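PDB 5FFN: enzyme subtilase SubTY from Bacillus sp. TY145 from Bacillus sp., which probably hydrolyses peptide bonds in proteins as a calcium-binding serine protease of the subtilase family. Local coordinates for residues A[14-19]-A[285-290]; A[194-197]-A[202-205]; A[263-268]-A[274-279]. All blocks are in the same frame, centred on the assembly; numbering follows the deposited sequence.

Contact 1. Residues A[14-19]-A[285-290]; sequences IYNDQS and KVYDIK. With CA (calcium ion), chain D.
N16, just after helix 9-15, and Y287, just after helix 273-286, carry this surface contact in a subtilase-family protein. N16 leaves its helix through a Schellman motif: its phi is positive (59°) and two bonds run back into the last turn. The Y287 side chain can be followed outward. Its CB points toward 14-19, and CG lies anti to the carbonyl carbon (chi1 -62°), which sends the ring across to N16. Along the ring, CE2 packs against the CG1 methyl of V286, 3.6 Å away and over one face near the rim. CZ is 3.5 Å from N16 ND2, and at the tip OH is 3.0 Å from the same ND2. The amide and ring planes stand 71° apart, and the N-H direction is too poor for that short approach to be a hydrogen bond. Both groups instead reach the chain terminus: Y287 OH bonds to OXT of K311 and N16 ND2 to its O, so the terminal carboxylate bridges the pair. Immediately after Y287 the chain enters a calcium site, which G296, G298 and D300 complete. D288 OD1 and I289 O each bind the calcium ion at 2.4 Å. The water that also coordinates the metal accepts a bond from I289 N, with 3.2 Å between that nitrogen and the water oxygen.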
loop_
_atom_site.group_PDB
_atom_site.type_symbol
_atom_site.label_atom_id
_atom_site.label_comp_id
_atom_site.label_asym_id
_atom_site.label_seq_id
_atom_site.Cartn_x
_atom_site.Cartn_y
_atom_site.Cartn_z
ATOM N N ILE A 14 13.860 -6.893 -3.823
ATOM C CA ILE A 14 13.235 -7.798 -2.838
ATOM C C ILE A 14 13.640 -9.255 -3.074
ATOM O O ILE A 14 13.642 -10.061 -2.146
ATOM C CB ILE A 14 11.695 -7.589 -2.767
ATOM C CG1 ILE A 14 11.140 -8.052 -1.410
ATOM C CG2 ILE A 14 10.979 -8.203 -3.908
ATOM C CD1 ILE A 14 9.678 -7.732 -1.200
ATOM N N TYR A 15 13.963 -9.574 -4.328
ATOM C CA TYR A 15 14.516 -10.885 -4.680
ATOM C C TYR A 15 15.981 -11.004 -4.278
ATOM O O TYR A 15 16.519 -12.119 -4.166
ATOM C CB TYR A 15 14.288 -11.204 -6.178
ATOM C CG TYR A 15 12.984 -11.957 -6.409
ATOM C CD1 TYR A 15 11.735 -11.292 -6.369
ATOM C CD2 TYR A 15 12.978 -13.324 -6.642
ATOM C CE1 TYR A 15 10.552 -11.985 -6.549
ATOM C CE2 TYR A 15 11.807 -14.016 -6.835
ATOM C CZ TYR A 15 10.582 -13.357 -6.771
ATOM O OH TYR A 15 9.445 -14.107 -6.946
ATOM N N ASN A 16 16.614 -9.859 -4.044
ATOM C CA ASN A 16 18.035 -9.773 -3.671
ATOM C C ASN A 16 18.867 -10.418 -4.800
ATOM O O ASN A 16 19.763 -11.228 -4.567
ATOM C CB ASN A 16 18.281 -10.413 -2.293
ATOM C CG ASN A 16 19.489 -9.832 -1.568
ATOM O OD1 ASN A 16 20.354 -9.191 -2.163
ATOM N ND2 ASN A 16 19.553 -10.068 -0.262
ATOM N N ASP A 17 18.518 -10.056 -6.031
ATOM C CA ASP A 17 19.175 -10.610 -7.218
ATOM C C ASP A 17 19.046 -9.666 -8.402
ATOM O O ASP A 17 18.008 -9.599 -9.022
ATOM C CB ASP A 17 18.581 -11.955 -7.548
ATOM C CG ASP A 17 19.389 -12.712 -8.617
ATOM O OD1 ASP A 17 20.261 -12.115 -9.259
ATOM O OD2 ASP A 17 19.115 -13.900 -8.792
ATOM N N GLN A 18 20.113 -8.943 -8.695
ATOM C CA GLN A 18 20.085 -7.908 -9.719
ATOM C C GLN A 18 20.062 -8.506 -11.115
ATOM O O GLN A 18 19.763 -7.822 -12.093
ATOM C CB GLN A 18 21.260 -6.961 -9.534
ATOM C CG GLN A 18 21.177 -6.138 -8.271
ATOM C CD GLN A 18 19.859 -5.389 -8.183
ATOM O OE1 GLN A 18 19.085 -5.578 -7.240
ATOM N NE2 GLN A 18 19.580 -4.575 -9.192
ATOM N N SER A 19 20.266 -9.805 -11.192
ATOM C CA SER A 19 20.335 -10.483 -12.474
ATOM C C SER A 19 18.996 -11.073 -12.945
ATOM O O SER A 19 18.881 -11.447 -14.116
ATOM C CB SER A 19 21.384 -11.575 -12.397
ATOM O OG SER A 19 20.849 -12.775 -11.854
ATOM N N LYS A 285 14.135 -8.593 10.037
ATOM C CA LYS A 285 15.225 -8.417 10.981
ATOM C C LYS A 285 16.551 -8.814 10.380
ATOM O O LYS A 285 17.576 -8.376 10.883
ATOM C CB LYS A 285 14.943 -9.191 12.272
ATOM C CG LYS A 285 13.769 -8.687 13.088
ATOM C CD LYS A 285 13.533 -9.626 14.232
ATOM C CE LYS A 285 12.274 -9.446 14.946
ATOM N NZ LYS A 285 12.334 -10.340 16.203
ATOM N N VAL A 286 16.545 -9.667 9.358
ATOM C CA VAL A 286 17.751 -10.046 8.657
ATOM C C VAL A 286 18.353 -8.799 7.987
ATOM O O VAL A 286 19.589 -8.680 7.941
ATOM C CB VAL A 286 17.519 -11.162 7.633
ATOM C CG1 VAL A 286 18.823 -11.548 6.911
ATOM C CG2 VAL A 286 16.954 -12.399 8.399
ATOM N N TYR A 287 17.473 -7.915 7.483
ATOM C CA TYR A 287 17.877 -6.685 6.806
ATOM C C TYR A 287 17.416 -5.470 7.585
ATOM O O TYR A 287 16.470 -4.776 7.221
ATOM C CB TYR A 287 17.398 -6.694 5.355
ATOM C CG TYR A 287 18.013 -7.815 4.582
ATOM C CD1 TYR A 287 19.327 -7.732 4.140
ATOM C CD2 TYR A 287 17.337 -9.038 4.387
ATOM C CE1 TYR A 287 19.929 -8.756 3.482
ATOM C CE2 TYR A 287 17.949 -10.075 3.704
ATOM C CZ TYR A 287 19.255 -9.919 3.253
ATOM O OH TYR A 287 19.925 -10.899 2.584
ATOM N N ASP A 288 18.100 -5.227 8.699
ATOM C CA ASP A 288 17.924 -4.039 9.504
ATOM C C ASP A 288 18.100 -2.800 8.601
ATOM O O ASP A 288 19.034 -2.757 7.817
ATOM C CB ASP A 288 18.964 -4.034 10.627
ATOM C CG ASP A 288 18.730 -2.945 11.683
ATOM O OD1 ASP A 288 17.670 -2.260 11.683
ATOM O OD2 ASP A 288 19.623 -2.771 12.568
ATOM N N ILE A 289 17.181 -1.848 8.635
ATOM C CA ILE A 289 17.343 -0.588 7.848
ATOM C C ILE A 289 17.839 0.511 8.772
ATOM O O ILE A 289 17.313 0.726 9.885
ATOM C CB ILE A 289 16.016 -0.213 7.114
ATOM C CG1 ILE A 289 15.632 -1.305 6.105
ATOM C CG2 ILE A 289 16.045 1.195 6.495
ATOM C CD1 ILE A 289 16.483 -1.348 4.751
ATOM N N LYS A 290 18.885 1.220 8.331
ATOM C CA LYS A 290 19.558 2.228 9.140
ATOM C C LYS A 290 19.617 3.599 8.439
ATOM O O LYS A 290 20.146 4.558 9.015
ATOM C CB LYS A 290 20.979 1.749 9.417
ATOM C CG LYS A 290 21.005 0.493 10.326
ATOM C CD LYS A 290 22.379 0.313 10.951
ATOM C CE LYS A 290 23.187 -0.685 10.206
ATOM N NZ LYS A 290 24.671 -0.653 10.598
HETATM CA CA CA D . 16.505 -0.183 11.903
HETATM O O HOH W 1 14.814 -1.438 10.722
#

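Contact 2. Residues A[194-197]-A[202-205]; sequences ENVQ and YRVA
E194 and R203 lie side by side and point the same way, their carboxylate and guanidinium planes 32° apart. R203 runs extended from CG to NE and then turns at chi4, which lays NH1 beside OE2 of E194 in a salt bridge at 2.9 Å with an N-H...O angle of 158°. OE2 lies close to the guanidinium plane, whereas NH1 approaches from above the carboxylate plane. A water takes a bond from NH1, a weak one, and donates to E194 OE1, while D206 and Q198 hold NH2 and NE of the same arginine. The Y202 ring is bordered differently. The end of the Q197 side chain stands over one face, with amide and ring planes 79° apart, and N195 OD1 lies at the rim, 3.6 Å from CE1. A second water joins N195 OD1 to Y202 OH, and S13 is a further partner of that hydroxyl. The backbones are tied by E194 N to R203 O at 2.9 Å, nearly linear, and by a weak bond from R203 N to V196 O. N195 is the centre of an inverse gamma turn, where the chain turns a corner into the beta hairpin of strands 196-198 and 201-204.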
loop_
_atom_site.group_PDB
_atom_site.type_symbol
_atom_site.label_atom_id
_atom_site.label_comp_id
_atom_site.label_asym_id
_atom_site.label_seq_id
_atom_site.Cartn_x
_atom_site.Cartn_y
_atom_site.Cartn_z
ATOM N N GLU A 194 13.429 4.090 -0.713
ATOM C CA GLU A 194 13.861 4.572 -2.037
ATOM C C GLU A 194 15.121 3.839 -2.426
ATOM O O GLU A 194 15.768 3.204 -1.579
ATOM C CB GLU A 194 14.083 6.070 -1.986
ATOM C CG GLU A 194 15.154 6.516 -0.993
ATOM C CD GLU A 194 15.256 8.016 -0.809
ATOM O OE1 GLU A 194 14.364 8.755 -1.264
ATOM O OE2 GLU A 194 16.232 8.433 -0.163
ATOM N N ASN A 195 15.485 3.912 -3.715
ATOM C CA ASN A 195 16.640 3.169 -4.188
ATOM C C ASN A 195 17.920 3.988 -4.011
ATOM O O ASN A 195 18.561 4.382 -5.007
ATOM C CB ASN A 195 16.454 2.749 -5.614
ATOM C CG ASN A 195 17.502 1.739 -6.087
ATOM O OD1 ASN A 195 18.183 1.110 -5.262
ATOM N ND2 ASN A 195 17.634 1.575 -7.413
ATOM N N VAL A 196 18.257 4.246 -2.751
ATOM C CA VAL A 196 19.428 4.994 -2.320
ATOM C C VAL A 196 19.968 4.305 -1.077
ATOM O O VAL A 196 19.179 3.814 -0.243
ATOM C CB VAL A 196 19.090 6.438 -1.928
ATOM C CG1 VAL A 196 20.294 7.152 -1.386
ATOM C CG2 VAL A 196 18.393 7.193 -3.103
ATOM N N GLN A 197 21.300 4.273 -0.952
ATOM C CA GLN A 197 21.966 3.712 0.218
ATOM C C GLN A 197 22.408 4.801 1.175
ATOM O O GLN A 197 22.887 5.885 0.779
ATOM C CB GLN A 197 23.160 2.862 -0.180
ATOM C CG GLN A 197 22.852 1.734 -1.126
ATOM C CD GLN A 197 21.998 0.638 -0.478
ATOM O OE1 GLN A 197 22.414 0.034 0.535
ATOM N NE2 GLN A 197 20.804 0.402 -1.041
ATOM N N TYR A 202 19.543 0.294 2.446
ATOM C CA TYR A 202 18.513 1.111 1.839
ATOM C C TYR A 202 18.050 2.224 2.764
ATOM O O TYR A 202 18.107 2.116 3.990
ATOM C CB TYR A 202 17.312 0.270 1.407
ATOM C CG TYR A 202 17.562 -0.536 0.175
ATOM C CD1 TYR A 202 17.428 0.019 -1.111
ATOM C CD2 TYR A 202 17.967 -1.835 0.277
ATOM C CE1 TYR A 202 17.681 -0.739 -2.249
ATOM C CE2 TYR A 202 18.212 -2.611 -0.848
ATOM C CZ TYR A 202 18.068 -2.066 -2.112
ATOM O OH TYR A 202 18.300 -2.912 -3.184
ATOM N N ARG A 203 17.576 3.306 2.147
ATOM C CA ARG A 203 17.118 4.481 2.841
ATOM C C ARG A 203 15.593 4.589 2.797
ATOM O O ARG A 203 14.987 4.445 1.726
ATOM C CB ARG A 203 17.733 5.735 2.158
ATOM C CG ARG A 203 17.390 6.999 2.848
ATOM C CD ARG A 203 18.216 8.189 2.283
ATOM N NE ARG A 203 18.060 9.340 3.153
ATOM C CZ ARG A 203 17.057 10.213 3.102
ATOM N NH1 ARG A 203 16.096 10.083 2.208
ATOM N NH2 ARG A 203 16.999 11.197 3.983
ATOM N N VAL A 204 14.974 4.838 3.952
ATOM C CA VAL A 204 13.568 5.193 4.006
ATOM C C VAL A 204 13.348 6.527 3.275
ATOM O O VAL A 204 14.061 7.518 3.562
ATOM C CB VAL A 204 13.065 5.284 5.459
ATOM C CG1 VAL A 204 11.564 5.606 5.505
ATOM C CG2 VAL A 204 13.337 3.959 6.179
ATOM N N ALA A 205 12.342 6.584 2.392
ATOM C CA ALA A 205 11.996 7.876 1.733
ATOM C C ALA A 205 11.469 8.873 2.754
ATOM O O ALA A 205 10.743 8.529 3.696
ATOM C CB ALA A 205 11.027 7.691 0.544
HETATM O O HOH W 2 13.647 10.858 0.393
HETATM O O HOH W 3 17.798 -1.648 -5.480
#

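Contact 3. Residues A[263-268]-A[274-279]; sequences KIWSAN and SQLRTE
The axes of helices 263-267 and 274-279 approach to 10.4 Å with their N-to-C directions 123° apart, and W265 and L276 have the nearest CA atoms, 6.6 Å from each other. L276 is the side chain that fills the interface. Its CG is anti to the backbone N (chi1 173°), which sets the two methyls between I264 and W265, each with a different neighbour. CD1 meets the CG2 methyl of I264 at 3.5 Å. CD2 comes against the indole of W265, 3.4 Å from CE3 and 3.5 Å from W265 CD2, displaced from the ring centre toward its rim. The leucine and tryptophan side chains cross at about a right angle. I264 CG2 also borders the aliphatic part of E279, 4.3 Å from its CG, while the carboxylate of E279 turns to a salt bridge with R283. The indole is anchored separately, its NE1 bonding to L271 O in the turn between the helices, and it also packs on strands 29-35 and 134-142. Across the pair itself, then, the contact is hydrocarbon against hydrocarbon and aromatic: it depends on shape and burial, and the polar ends of W265 and E279 are satisfied by residues outside the two segments.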
loop_
_atom_site.group_PDB
_atom_site.type_symbol
_atom_site.label_atom_id
_atom_site.label_comp_id
_atom_site.label_asym_id
_atom_site.label_seq_id
_atom_site.Cartn_x
_atom_site.Cartn_y
_atom_site.Cartn_z
ATOM N N LYS A 263 4.124 -15.342 -1.846
ATOM C CA LYS A 263 5.255 -16.174 -2.257
ATOM C C LYS A 263 5.682 -17.114 -1.130
ATOM O O LYS A 263 5.822 -18.336 -1.364
ATOM C CB LYS A 263 6.401 -15.313 -2.778
ATOM C CG LYS A 263 7.585 -16.088 -3.394
ATOM C CD LYS A 263 8.725 -15.139 -3.735
ATOM C CE LYS A 263 9.969 -15.859 -4.214
ATOM N NZ LYS A 263 9.780 -16.694 -5.461
ATOM N N ILE A 264 5.849 -16.561 0.078
ATOM C CA ILE A 264 6.211 -17.334 1.255
ATOM C C ILE A 264 5.116 -18.375 1.567
ATOM O O ILE A 264 5.405 -19.577 1.771
ATOM C CB ILE A 264 6.489 -16.407 2.474
ATOM C CG1 ILE A 264 7.712 -15.498 2.191
ATOM C CG2 ILE A 264 6.673 -17.193 3.779
ATOM C CD1 ILE A 264 7.864 -14.345 3.218
ATOM N N TRP A 265 3.858 -17.929 1.527
ATOM C CA TRP A 265 2.742 -18.779 1.924
ATOM C C TRP A 265 2.590 -19.990 0.992
ATOM O O TRP A 265 2.321 -21.089 1.441
ATOM C CB TRP A 265 1.442 -17.989 1.946
ATOM C CG TRP A 265 0.477 -18.457 2.956
ATOM C CD1 TRP A 265 0.547 -19.599 3.745
ATOM C CD2 TRP A 265 -0.679 -17.747 3.399
ATOM N NE1 TRP A 265 -0.520 -19.637 4.610
ATOM C CE2 TRP A 265 -1.271 -18.503 4.441
ATOM C CE3 TRP A 265 -1.281 -16.538 3.019
ATOM C CZ2 TRP A 265 -2.431 -18.090 5.096
ATOM C CZ3 TRP A 265 -2.456 -16.158 3.669
ATOM C CH2 TRP A 265 -2.990 -16.915 4.696
ATOM N N SER A 266 2.750 -19.732 -0.301
ATOM C CA SER A 266 2.677 -20.750 -1.333
ATOM C C SER A 266 3.753 -21.812 -1.117
ATOM O O SER A 266 3.495 -23.017 -1.285
ATOM C CB SER A 266 2.828 -20.122 -2.703
ATOM O OG SER A 266 2.813 -21.146 -3.704
ATOM N N ALA A 267 4.936 -21.375 -0.680
ATOM C CA ALA A 267 6.051 -22.283 -0.429
ATOM C C ALA A 267 5.920 -23.067 0.892
ATOM O O ALA A 267 6.678 -24.041 1.138
ATOM C CB ALA A 267 7.332 -21.498 -0.473
ATOM N N ASN A 268 5.009 -22.656 1.774
ATOM C CA ASN A 268 4.678 -23.466 2.940
ATOM C C ASN A 268 3.235 -23.260 3.327
ATOM O O ASN A 268 2.921 -22.422 4.176
ATOM C CB ASN A 268 5.567 -23.230 4.121
ATOM C CG ASN A 268 5.271 -24.204 5.288
ATOM O OD1 ASN A 268 4.380 -25.051 5.204
ATOM N ND2 ASN A 268 6.007 -24.057 6.376
ATOM N N SER A 274 -0.890 -15.766 10.852
ATOM C CA SER A 274 -0.040 -15.154 11.890
ATOM C C SER A 274 1.364 -15.746 11.914
ATOM O O SER A 274 2.332 -15.039 12.192
ATOM C CB SER A 274 -0.683 -15.221 13.271
ATOM O OG SER A 274 -0.787 -16.564 13.716
ATOM N N GLN A 275 1.499 -17.033 11.595
ATOM C CA GLN A 275 2.854 -17.584 11.387
ATOM C C GLN A 275 3.560 -16.910 10.178
ATOM O O GLN A 275 4.741 -16.584 10.256
ATOM C CB GLN A 275 2.819 -19.096 11.141
ATOM C CG GLN A 275 2.459 -19.987 12.344
ATOM C CD GLN A 275 2.379 -21.444 11.892
ATOM O OE1 GLN A 275 1.533 -21.786 11.062
ATOM N NE2 GLN A 275 3.294 -22.301 12.397
ATOM N N LEU A 276 2.782 -16.665 9.117
ATOM C CA LEU A 276 3.277 -15.960 7.919
ATOM C C LEU A 276 3.741 -14.545 8.326
ATOM O O LEU A 276 4.826 -14.092 7.944
ATOM C CB LEU A 276 2.192 -15.934 6.833
ATOM C CG LEU A 276 2.510 -15.101 5.593
ATOM C CD1 LEU A 276 3.742 -15.623 4.914
ATOM C CD2 LEU A 276 1.321 -15.107 4.674
ATOM N N ARG A 277 2.921 -13.855 9.104
ATOM C CA ARG A 277 3.246 -12.514 9.572
ATOM C C ARG A 277 4.522 -12.527 10.403
ATOM O O ARG A 277 5.369 -11.633 10.279
ATOM C CB ARG A 277 2.112 -11.966 10.436
ATOM C CG ARG A 277 2.360 -10.572 10.931
ATOM C CD ARG A 277 1.182 -10.001 11.616
ATOM N NE ARG A 277 1.408 -8.617 12.034
ATOM C CZ ARG A 277 0.555 -7.917 12.777
ATOM N NH1 ARG A 277 -0.557 -8.461 13.239
ATOM N NH2 ARG A 277 0.816 -6.658 13.064
ATOM N N THR A 278 4.648 -13.554 11.258
ATOM C CA THR A 278 5.810 -13.685 12.124
ATOM C C THR A 278 7.081 -13.868 11.295
ATOM O O THR A 278 8.136 -13.357 11.652
ATOM C CB THR A 278 5.590 -14.878 13.095
ATOM O OG1 THR A 278 4.531 -14.509 13.973
ATOM C CG2 THR A 278 6.793 -15.207 13.902
ATOM N N GLU A 279 6.975 -14.622 10.224
ATOM C CA GLU A 279 8.114 -14.909 9.361
ATOM C C GLU A 279 8.457 -13.664 8.515
ATOM O O GLU A 279 9.625 -13.415 8.248
ATOM C CB GLU A 279 7.842 -16.151 8.534
ATOM C CG GLU A 279 8.799 -16.442 7.454
ATOM C CD GLU A 279 10.247 -16.719 7.862
ATOM O OE1 GLU A 279 10.673 -16.650 9.035
ATOM O OE2 GLU A 279 11.018 -16.946 6.918
#

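Overall arrangement
Contacts 1 and 2 are close neighbours, their centres 12 Å apart, and I289 joins them: its CG2 lies 3.4 Å from Y202 O and 3.9 Å from V204 CG2, so the residue whose carbonyl binds calcium also packs on the hairpin. Contact 3 uses the same helix, 273-286, whose end leads into contact 1, and the two are further linked by Y15 OH and K263 NZ at 3.0 Å. Contacts 2 and 3 do not touch; their nearest atoms are about 15 Å apart. Helix 250-267, which supplies one side of contact 3, carries S251 in its first turn, the probable nucleophile of a Ser-His-Asp triad with H72 and D35, as in other subtilases.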